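Local coordinates for protein tyrosine--tRNA ligase (Pyrococcus horikoshii, PDB 2CYC) that probably attaches tyrosine to its cognate tRNA in two steps, activating the amino acid with ATP and then passing it to the acceptor end, at residues Ser77-Lys82 and Phe163-Tyr168; Asp129-Val134 and Pro169-Ala174. All blocks are in the same frame, centred on the assembly; numbering follows the deposited sequence.

Contact 1. Residues Ser77-Lys82 and Phe163-Tyr168; sequences SWINDK and FAKLIY. With TYR (tyrosine), chain C.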
ATOM      1  N   SER A  77     -13.866   1.660  -3.639  1.00 17.85           N
ATOM      2  CA  SER A  77     -15.138   1.279  -3.026  1.00 20.53           C
ATOM      3  C   SER A  77     -15.083  -0.163  -2.535  1.00 21.35           C
ATOM      4  O   SER A  77     -15.680  -0.505  -1.516  1.00 18.59           O
ATOM      5  CB  SER A  77     -16.283   1.440  -4.034  1.00 16.61           C
ATOM      6  OG  SER A  77     -16.372   2.776  -4.489  1.00 20.79           O
ATOM      7  N   TRP A  78     -14.376  -1.003  -3.284  1.00 19.14           N
ATOM      8  CA  TRP A  78     -14.201  -2.409  -2.934  1.00 21.42           C
ATOM      9  C   TRP A  78     -13.427  -2.466  -1.608  1.00 27.03           C
ATOM     10  O   TRP A  78     -13.799  -3.186  -0.676  1.00 23.60           O
ATOM     11  CB  TRP A  78     -13.436  -3.098  -4.070  1.00 19.44           C
ATOM     12  CG  TRP A  78     -12.744  -4.395  -3.729  1.00 21.19           C
ATOM     13  CD1 TRP A  78     -13.248  -5.438  -2.996  1.00 20.39           C
ATOM     14  CD2 TRP A  78     -11.431  -4.794  -4.150  1.00 18.45           C
ATOM     15  NE1 TRP A  78     -12.325  -6.463  -2.937  1.00 25.70           N
ATOM     16  CE2 TRP A  78     -11.202  -6.094  -3.635  1.00 20.78           C
ATOM     17  CE3 TRP A  78     -10.423  -4.176  -4.917  1.00 18.03           C
ATOM     18  CZ2 TRP A  78     -10.000  -6.794  -3.856  1.00 22.39           C
ATOM     19  CZ3 TRP A  78      -9.229  -4.868  -5.142  1.00 18.95           C
ATOM     20  CH2 TRP A  78      -9.028  -6.170  -4.608  1.00 23.65           C
ATOM     21  N   ILE A  79     -12.360  -1.680  -1.531  1.00 21.36           N
ATOM     22  CA  ILE A  79     -11.532  -1.600  -0.333  1.00 22.96           C
ATOM     23  C   ILE A  79     -12.355  -1.086   0.840  1.00 24.54           C
ATOM     24  O   ILE A  79     -12.233  -1.573   1.970  1.00 23.12           O
ATOM     25  CB  ILE A  79     -10.351  -0.630  -0.554  1.00 18.16           C
ATOM     26  CG1 ILE A  79      -9.289  -1.302  -1.428  1.00 14.53           C
ATOM     27  CG2 ILE A  79      -9.790  -0.164   0.787  1.00 12.34           C
ATOM     28  CD1 ILE A  79      -8.143  -0.369  -1.805  1.00 13.59           C
ATOM     29  N   ASN A  80     -13.208  -0.105   0.562  1.00 18.36           N
ATOM     30  CA  ASN A  80     -14.023   0.485   1.608  1.00 22.19           C
ATOM     31  C   ASN A  80     -15.309  -0.284   1.911  1.00 20.10           C
ATOM     32  O   ASN A  80     -16.222   0.243   2.541  1.00 21.73           O
ATOM     33  CB  ASN A  80     -14.331   1.952   1.264  1.00 14.86           C
ATOM     34  CG  ASN A  80     -14.550   2.794   2.504  1.00 25.69           C
ATOM     35  OD1 ASN A  80     -14.185   2.379   3.605  1.00 18.23           O
ATOM     36  ND2 ASN A  80     -15.131   3.981   2.338  1.00 18.50           N
ATOM     37  N   ASP A  81     -15.365  -1.534   1.460  1.00 22.68           N
ATOM     38  CA  ASP A  81     -16.509  -2.421   1.686  1.00 26.15           C
ATOM     39  C   ASP A  81     -17.876  -1.948   1.192  1.00 31.02           C
ATOM     40  O   ASP A  81     -18.890  -2.224   1.827  1.00 25.86           O
ATOM     41  CB  ASP A  81     -16.619  -2.761   3.175  1.00 28.72           C
ATOM     42  CG  ASP A  81     -15.367  -3.427   3.712  1.00 31.89           C
ATOM     43  OD1 ASP A  81     -14.878  -4.381   3.067  1.00 30.18           O
ATOM     44  OD2 ASP A  81     -14.876  -2.999   4.777  1.00 31.60           O
ATOM     45  N   LYS A  82     -17.925  -1.259   0.058  1.00 28.72           N
ATOM     46  CA  LYS A  82     -19.214  -0.800  -0.441  1.00 27.67           C
ATOM     47  C   LYS A  82     -19.885  -1.908  -1.223  1.00 27.36           C
ATOM     48  O   LYS A  82     -19.213  -2.780  -1.780  1.00 22.09           O
ATOM     49  CB  LYS A  82     -19.046   0.434  -1.331  1.00 30.00           C
ATOM     50  CG  LYS A  82     -18.462   1.635  -0.607  1.00 21.09           C
ATOM     51  CD  LYS A  82     -19.214   1.927   0.682  1.00 30.48           C
ATOM     52  CE  LYS A  82     -18.695   3.196   1.327  1.00 27.31           C
ATOM     53  NZ  LYS A  82     -19.232   3.336   2.705  1.00 47.55           N
ATOM     54  N   PHE A 163      -5.459  -3.523   6.613  1.00 19.10           N
ATOM     55  CA  PHE A 163      -4.436  -2.705   5.994  1.00 18.91           C
ATOM     56  C   PHE A 163      -4.813  -2.037   4.680  1.00 20.44           C
ATOM     57  O   PHE A 163      -4.345  -0.930   4.396  1.00 20.42           O
ATOM     58  CB  PHE A 163      -3.143  -3.509   5.809  1.00 20.70           C
ATOM     59  CG  PHE A 163      -1.979  -2.664   5.357  1.00 18.08           C
ATOM     60  CD1 PHE A 163      -1.481  -2.775   4.065  1.00 17.34           C
ATOM     61  CD2 PHE A 163      -1.427  -1.710   6.211  1.00 12.24           C
ATOM     62  CE1 PHE A 163      -0.446  -1.941   3.622  1.00 19.18           C
ATOM     63  CE2 PHE A 163      -0.393  -0.869   5.782  1.00 19.17           C
ATOM     64  CZ  PHE A 163       0.098  -0.985   4.479  1.00 15.39           C
ATOM     65  N   ALA A 164      -5.654  -2.691   3.883  1.00 17.74           N
ATOM     66  CA  ALA A 164      -6.054  -2.142   2.590  1.00 20.06           C
ATOM     67  C   ALA A 164      -6.655  -0.748   2.708  1.00 19.42           C
ATOM     68  O   ALA A 164      -6.458   0.083   1.823  1.00 14.57           O
ATOM     69  CB  ALA A 164      -7.049  -3.082   1.884  1.00 15.99           C
ATOM     70  N   LYS A 165      -7.383  -0.494   3.798  1.00 15.31           N
ATOM     71  CA  LYS A 165      -8.012   0.811   3.999  1.00 22.13           C
ATOM     72  C   LYS A 165      -7.006   1.931   4.171  1.00 20.56           C
ATOM     73  O   LYS A 165      -7.304   3.085   3.860  1.00 18.90           O
ATOM     74  CB  LYS A 165      -8.975   0.776   5.189  1.00 22.71           C
ATOM     75  CG  LYS A 165     -10.242  -0.024   4.887  1.00 29.35           C
ATOM     76  CD  LYS A 165     -11.241  -0.006   6.042  1.00 30.67           C
ATOM     77  CE  LYS A 165     -12.574  -0.594   5.606  1.00 27.82           C
ATOM     78  NZ  LYS A 165     -12.412  -1.948   5.011  1.00 27.35           N
ATOM     79  N   LEU A 166      -5.816   1.589   4.662  1.00 17.84           N
ATOM     80  CA  LEU A 166      -4.745   2.573   4.833  1.00 17.48           C
ATOM     81  C   LEU A 166      -4.103   2.861   3.469  1.00 15.92           C
ATOM     82  O   LEU A 166      -3.515   3.918   3.259  1.00 19.45           O
ATOM     83  CB  LEU A 166      -3.677   2.051   5.804  1.00 20.34           C
ATOM     84  CG  LEU A 166      -3.925   2.239   7.309  1.00 27.67           C
ATOM     85  CD1 LEU A 166      -3.918   3.720   7.624  1.00 24.41           C
ATOM     86  CD2 LEU A 166      -5.249   1.619   7.721  1.00 21.56           C
ATOM     87  N   ILE A 167      -4.204   1.914   2.541  1.00 13.95           N
ATOM     88  CA  ILE A 167      -3.636   2.134   1.211  1.00 18.95           C
ATOM     89  C   ILE A 167      -4.512   3.128   0.430  1.00 15.85           C
ATOM     90  O   ILE A 167      -4.015   3.959  -0.334  1.00 18.77           O
ATOM     91  CB  ILE A 167      -3.531   0.799   0.433  1.00 22.09           C
ATOM     92  CG1 ILE A 167      -2.591  -0.157   1.182  1.00 17.17           C
ATOM     93  CG2 ILE A 167      -3.029   1.055  -1.000  1.00 17.15           C
ATOM     94  CD1 ILE A 167      -2.538  -1.550   0.588  1.00 17.70           C
ATOM     95  N   TYR A 168      -5.821   3.044   0.645  1.00 19.87           N
ATOM     96  CA  TYR A 168      -6.808   3.909  -0.017  1.00 15.95           C
ATOM     97  C   TYR A 168      -6.409   5.399  -0.142  1.00 17.69           C
ATOM     98  O   TYR A 168      -6.445   5.974  -1.231  1.00 23.25           O
ATOM     99  CB  TYR A 168      -8.153   3.761   0.729  1.00 15.31           C
ATOM    100  CG  TYR A 168      -9.355   4.531   0.187  1.00 18.79           C
ATOM    101  CD1 TYR A 168     -10.559   3.875  -0.051  1.00 17.77           C
ATOM    102  CD2 TYR A 168      -9.319   5.916   0.006  1.00 13.59           C
ATOM    103  CE1 TYR A 168     -11.700   4.566  -0.446  1.00 20.89           C
ATOM    104  CE2 TYR A 168     -10.460   6.622  -0.390  1.00 16.47           C
ATOM    105  CZ  TYR A 168     -11.647   5.935  -0.614  1.00 23.55           C
ATOM    106  OH  TYR A 168     -12.784   6.610  -1.010  1.00 20.91           O
TER
HETATM  107  N   TYR C 701     -12.660   9.362  -1.180  1.00 14.73           N
HETATM  108  CA  TYR C 701     -13.748   9.834  -2.089  1.00 22.87           C
HETATM  109  C   TYR C 701     -15.105   9.733  -1.394  1.00 25.66           C
HETATM  110  O   TYR C 701     -15.164   9.140  -0.295  1.00 26.49           O
HETATM  111  CB  TYR C 701     -13.758   8.999  -3.379  1.00 14.73           C
HETATM  112  CG  TYR C 701     -12.502   9.160  -4.215  1.00 17.44           C
HETATM  113  CD1 TYR C 701     -12.138  10.403  -4.732  1.00 14.90           C
HETATM  114  CD2 TYR C 701     -11.676   8.067  -4.489  1.00 17.69           C
HETATM  115  CE1 TYR C 701     -10.972  10.555  -5.503  1.00 16.73           C
HETATM  116  CE2 TYR C 701     -10.523   8.204  -5.260  1.00 16.39           C
HETATM  117  CZ  TYR C 701     -10.172   9.447  -5.760  1.00 16.40           C
HETATM  118  OH  TYR C 701      -9.017   9.576  -6.513  1.00 16.00           O
HETATM  119  OXT TYR C 701     -16.092  10.242  -1.959  1.00 26.11           O

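Contact 2. Residues Asp129-Val134 and Pro169-Ala174; sequences DYWQTV and PMMQVA. With TYR (tyrosine), chain C.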
ATOM      1  N   ASP A 129       2.729   0.895 -13.386  1.00 23.11           N
ATOM      2  CA  ASP A 129       3.450   2.160 -13.252  1.00 22.26           C
ATOM      3  C   ASP A 129       2.648   3.135 -12.381  1.00 22.55           C
ATOM      4  O   ASP A 129       3.200   4.070 -11.797  1.00 18.44           O
ATOM      5  CB  ASP A 129       3.773   2.751 -14.635  1.00 24.59           C
ATOM      6  CG  ASP A 129       2.541   3.097 -15.435  1.00 28.69           C
ATOM      7  OD1 ASP A 129       1.468   2.516 -15.177  1.00 33.54           O
ATOM      8  OD2 ASP A 129       2.652   3.946 -16.346  1.00 40.93           O
ATOM      9  N   TYR A 130       1.344   2.895 -12.285  1.00 20.96           N
ATOM     10  CA  TYR A 130       0.485   3.694 -11.427  1.00 20.90           C
ATOM     11  C   TYR A 130       0.890   3.352  -9.984  1.00 21.66           C
ATOM     12  O   TYR A 130       1.078   4.234  -9.136  1.00 17.24           O
ATOM     13  CB  TYR A 130      -0.980   3.312 -11.630  1.00 17.46           C
ATOM     14  CG  TYR A 130      -1.880   3.748 -10.489  1.00 22.17           C
ATOM     15  CD1 TYR A 130      -2.466   5.017 -10.476  1.00 15.24           C
ATOM     16  CD2 TYR A 130      -2.123   2.898  -9.402  1.00 16.86           C
ATOM     17  CE1 TYR A 130      -3.270   5.431  -9.414  1.00 13.29           C
ATOM     18  CE2 TYR A 130      -2.921   3.305  -8.339  1.00 13.98           C
ATOM     19  CZ  TYR A 130      -3.492   4.570  -8.352  1.00 14.52           C
ATOM     20  OH  TYR A 130      -4.300   4.960  -7.306  1.00 14.87           O
ATOM     21  N   TRP A 131       1.033   2.059  -9.714  1.00 23.69           N
ATOM     22  CA  TRP A 131       1.402   1.610  -8.372  1.00 20.96           C
ATOM     23  C   TRP A 131       2.816   2.008  -7.976  1.00 20.22           C
ATOM     24  O   TRP A 131       3.123   2.172  -6.783  1.00 17.56           O
ATOM     25  CB  TRP A 131       1.180   0.100  -8.247  1.00 18.28           C
ATOM     26  CG  TRP A 131      -0.296  -0.202  -8.250  1.00 14.80           C
ATOM     27  CD1 TRP A 131      -1.082  -0.486  -9.337  1.00 15.45           C
ATOM     28  CD2 TRP A 131      -1.189  -0.058  -7.142  1.00 13.87           C
ATOM     29  NE1 TRP A 131      -2.412  -0.515  -8.969  1.00 16.80           N
ATOM     30  CE2 TRP A 131      -2.503  -0.254  -7.628  1.00 16.55           C
ATOM     31  CE3 TRP A 131      -1.007   0.225  -5.787  1.00 11.74           C
ATOM     32  CZ2 TRP A 131      -3.627  -0.174  -6.799  1.00 18.45           C
ATOM     33  CZ3 TRP A 131      -2.131   0.305  -4.961  1.00 16.46           C
ATOM     34  CH2 TRP A 131      -3.419   0.105  -5.472  1.00 14.92           C
ATOM     35  N   GLN A 132       3.680   2.189  -8.967  1.00 20.20           N
ATOM     36  CA  GLN A 132       5.033   2.607  -8.656  1.00 19.41           C
ATOM     37  C   GLN A 132       4.920   4.017  -8.069  1.00 18.22           C
ATOM     38  O   GLN A 132       5.673   4.401  -7.175  1.00 19.23           O
ATOM     39  CB  GLN A 132       5.893   2.616  -9.910  1.00 17.73           C
ATOM     40  CG  GLN A 132       7.322   3.115  -9.668  1.00 23.17           C
ATOM     41  CD  GLN A 132       8.227   2.905 -10.866  1.00 25.66           C
ATOM     42  OE1 GLN A 132       7.817   3.105 -12.011  1.00 27.29           O
ATOM     43  NE2 GLN A 132       9.470   2.511 -10.609  1.00 25.10           N
ATOM     44  N   THR A 133       3.955   4.778  -8.568  1.00 20.31           N
ATOM     45  CA  THR A 133       3.735   6.131  -8.076  1.00 20.11           C
ATOM     46  C   THR A 133       3.026   6.094  -6.715  1.00 18.23           C
ATOM     47  O   THR A 133       3.226   6.976  -5.886  1.00 16.99           O
ATOM     48  CB  THR A 133       2.982   6.973  -9.138  1.00 21.38           C
ATOM     49  OG1 THR A 133       3.952   7.501 -10.054  1.00 17.17           O
ATOM     50  CG2 THR A 133       2.192   8.121  -8.511  1.00 16.18           C
ATOM     51  N   VAL A 134       2.220   5.069  -6.464  1.00 17.87           N
ATOM     52  CA  VAL A 134       1.593   4.958  -5.147  1.00 14.02           C
ATOM     53  C   VAL A 134       2.754   4.806  -4.147  1.00 20.76           C
ATOM     54  O   VAL A 134       2.760   5.423  -3.075  1.00 18.37           O
ATOM     55  CB  VAL A 134       0.673   3.716  -5.027  1.00 15.52           C
ATOM     56  CG1 VAL A 134       0.360   3.456  -3.557  1.00 12.90           C
ATOM     57  CG2 VAL A 134      -0.645   3.944  -5.805  1.00 12.77           C
ATOM     58  N   PRO A 169      -6.009   6.042   0.959  1.00 18.60           N
ATOM     59  CA  PRO A 169      -5.646   7.460   0.810  1.00 21.25           C
ATOM     60  C   PRO A 169      -4.448   7.707  -0.117  1.00 20.38           C
ATOM     61  O   PRO A 169      -4.379   8.727  -0.800  1.00 16.89           O
ATOM     62  CB  PRO A 169      -5.375   7.903   2.250  1.00 17.56           C
ATOM     63  CG  PRO A 169      -6.217   6.931   3.077  1.00 21.34           C
ATOM     64  CD  PRO A 169      -5.940   5.629   2.369  1.00 20.33           C
ATOM     65  N   MET A 170      -3.494   6.785  -0.126  1.00 14.51           N
ATOM     66  CA  MET A 170      -2.334   6.949  -0.983  1.00 17.07           C
ATOM     67  C   MET A 170      -2.750   6.743  -2.441  1.00 16.65           C
ATOM     68  O   MET A 170      -2.160   7.314  -3.359  1.00 20.25           O
ATOM     69  CB  MET A 170      -1.227   5.971  -0.560  1.00 11.65           C
ATOM     70  CG  MET A 170      -0.685   6.270   0.843  1.00 15.45           C
ATOM     71  SD  MET A 170       0.079   7.917   0.998  1.00 21.01           S
ATOM     72  CE  MET A 170      -1.336   8.943   1.536  1.00 19.26           C
ATOM     73  N   MET A 171      -3.780   5.933  -2.650  1.00 19.64           N
ATOM     74  CA  MET A 171      -4.288   5.704  -3.997  1.00 18.89           C
ATOM     75  C   MET A 171      -4.996   6.976  -4.484  1.00 18.06           C
ATOM     76  O   MET A 171      -4.900   7.334  -5.660  1.00 18.08           O
ATOM     77  CB  MET A 171      -5.278   4.533  -4.005  1.00 16.59           C
ATOM     78  CG  MET A 171      -4.641   3.158  -3.870  1.00 15.83           C
ATOM     79  SD  MET A 171      -5.892   1.895  -3.518  1.00 19.51           S
ATOM     80  CE  MET A 171      -6.886   1.963  -5.049  1.00 15.91           C
ATOM     81  N   GLN A 172      -5.700   7.658  -3.581  1.00 14.55           N
ATOM     82  CA  GLN A 172      -6.416   8.878  -3.956  1.00 19.44           C
ATOM     83  C   GLN A 172      -5.420   9.945  -4.379  1.00 20.60           C
ATOM     84  O   GLN A 172      -5.654  10.668  -5.355  1.00 16.11           O
ATOM     85  CB  GLN A 172      -7.289   9.407  -2.801  1.00 14.77           C
ATOM     86  CG  GLN A 172      -8.158  10.639  -3.190  1.00 12.74           C
ATOM     87  CD  GLN A 172      -9.403  10.803  -2.322  1.00 15.13           C
ATOM     88  OE1 GLN A 172      -9.853   9.847  -1.693  1.00 13.11           O
ATOM     89  NE2 GLN A 172      -9.983  12.011  -2.308  1.00  8.92           N
ATOM     90  N   VAL A 173      -4.309  10.049  -3.658  1.00 13.02           N
ATOM     91  CA  VAL A 173      -3.304  11.038  -4.029  1.00 16.54           C
ATOM     92  C   VAL A 173      -2.669  10.663  -5.375  1.00 17.22           C
ATOM     93  O   VAL A 173      -2.487  11.520  -6.244  1.00 17.66           O
ATOM     94  CB  VAL A 173      -2.226  11.160  -2.935  1.00 17.59           C
ATOM     95  CG1 VAL A 173      -1.089  12.048  -3.403  1.00 10.97           C
ATOM     96  CG2 VAL A 173      -2.857  11.742  -1.674  1.00 14.29           C
ATOM     97  N   ALA A 174      -2.352   9.380  -5.544  1.00 15.83           N
ATOM     98  CA  ALA A 174      -1.755   8.879  -6.785  1.00 16.10           C
ATOM     99  C   ALA A 174      -2.686   9.097  -7.981  1.00 16.49           C
ATOM    100  O   ALA A 174      -2.235   9.409  -9.088  1.00 15.26           O
ATOM    101  CB  ALA A 174      -1.414   7.382  -6.640  1.00 10.45           C
TER
HETATM  102  N   TYR C 701     -12.660   9.362  -1.180  1.00 14.73           N
HETATM  103  CA  TYR C 701     -13.748   9.834  -2.089  1.00 22.87           C
HETATM  104  C   TYR C 701     -15.105   9.733  -1.394  1.00 25.66           C
HETATM  105  O   TYR C 701     -15.164   9.140  -0.295  1.00 26.49           O
HETATM  106  CB  TYR C 701     -13.758   8.999  -3.379  1.00 14.73           C
HETATM  107  CG  TYR C 701     -12.502   9.160  -4.215  1.00 17.44           C
HETATM  108  CD1 TYR C 701     -12.138  10.403  -4.732  1.00 14.90           C
HETATM  109  CD2 TYR C 701     -11.676   8.067  -4.489  1.00 17.69           C
HETATM  110  CE1 TYR C 701     -10.972  10.555  -5.503  1.00 16.73           C
HETATM  111  CE2 TYR C 701     -10.523   8.204  -5.260  1.00 16.39           C
HETATM  112  CZ  TYR C 701     -10.172   9.447  -5.760  1.00 16.40           C
HETATM  113  OH  TYR C 701      -9.017   9.576  -6.513  1.00 16.00           O
HETATM  114  OXT TYR C 701     -16.092  10.242  -1.959  1.00 26.11           O

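Contact 1. Residues Ser77-Lys82 and Phe163-Tyr168
Ile79 lays its CG2 methyl over the N-terminal part of helix 164-178, 3.5 Å from Ala164 O and 4.2 Å from Ala164 CB. Placed anti to the backbone N, CG2 points across to that helix and also reaches the edge of the Tyr168 ring at CD1. Ile79 is the last residue of helix 74-79, which ends in a Schellman motif within the class I synthetase catalytic domain: Lys82 N bonds to Ser77 O, Asp81 N to Trp78 O, and Asp81 takes the positive phi of the C-prime position (58°). The small Ala164 lets the branched isoleucine come close to the backbone.

Lys165 bonds to this helix end. Its chain is extended as far as CE, and the final bend (chi4 54°) brings Lys165 NZ to Ile79 O at 3.1 Å, nearly along the C=O axis. Lys165 NZ also forms a salt bridge with Asp81 OD2 at 2.7 Å, meeting the carboxylate from above its plane, and a second one with Asp162. A lysine suits the place because its cation can pair with the carboxylates and donate to a carbonyl at the helix C terminus. Asp81 OD1 turns to Lys139 of the second subunit, so the helix end also bears on the dimer interface.

Asn80 packs its CB against Tyr168 CE1, while its OD1 accepts from Arg155 and its ND2 bonds to Glu41 and Met153 O. Tyr168 belongs to the tyrosine site; its hydroxyl is also hydrogen-bonded to Glu41, and the substrate amino group, lying in the plane of the ring, donates from N to Tyr168 OH at 2.8 Å.

Contact 2. Residues Asp129-Val134 and Pro169-Ala174
Ala174 CB meets Val134 CG2 at 3.6 Å and also touches Tyr130 and Thr133 CG2. The axes of 129-134 and 169-174 pass 9.3 Å apart, with 115° between their N-to-C directions, and alanine's lone methyl lets three larger side chains gather there. Val134 CG1 adds a contact with Met170 CB.

A Met-aromatic contact joins Met171 and Trp131: Met171 SD lies 3.6 Å from Trp131 CH2, approaching the indole obliquely. Methionine's flexible chain, turned at chi3 (64°), also brings CE near CH2. Tyr130 CE2 sits over the centre of one indole face, while Trp131 of the second subunit stacks with this tryptophan.

Among the polar groups, Tyr130 OH is hydrogen-bonded to Asp175, itself a tyrosine-binding residue. On the far flank of the helix, Gln172 accepts from the substrate N through OE1 at 2.9 Å, and its CG rests 3.5 Å from the substrate CZ; NE2 bonds to Gln190. A leucine here would probably leave the substrate amino group without one acceptor and Gln190 OE1 without this amide donor.

One helix thus turns apolar atoms to helix 128-138 and an uncharged amide to the substrate, able to accept from the amino group while donating to Gln190.

From the N terminus, the chain first reaches 77-82 at the end of helix 74-79, then 129-134 in helix 128-138, and only afterwards helix 164-178, which carries both return segments. Contact 1 closes a loop of 80 residues and contact 2 one of 34; because their segments alternate, the two loops cross rather than nest. Helix 164-178 is their common element, its N-terminal part held by helix 74-79 and its next turns by helix 128-138. The contacts meet directly where Ile79 CD1 packs on Met171 SD at 3.6 Å. Both touch the bound tyrosine and the second subunit, linking the substrate pocket to the dimer interface.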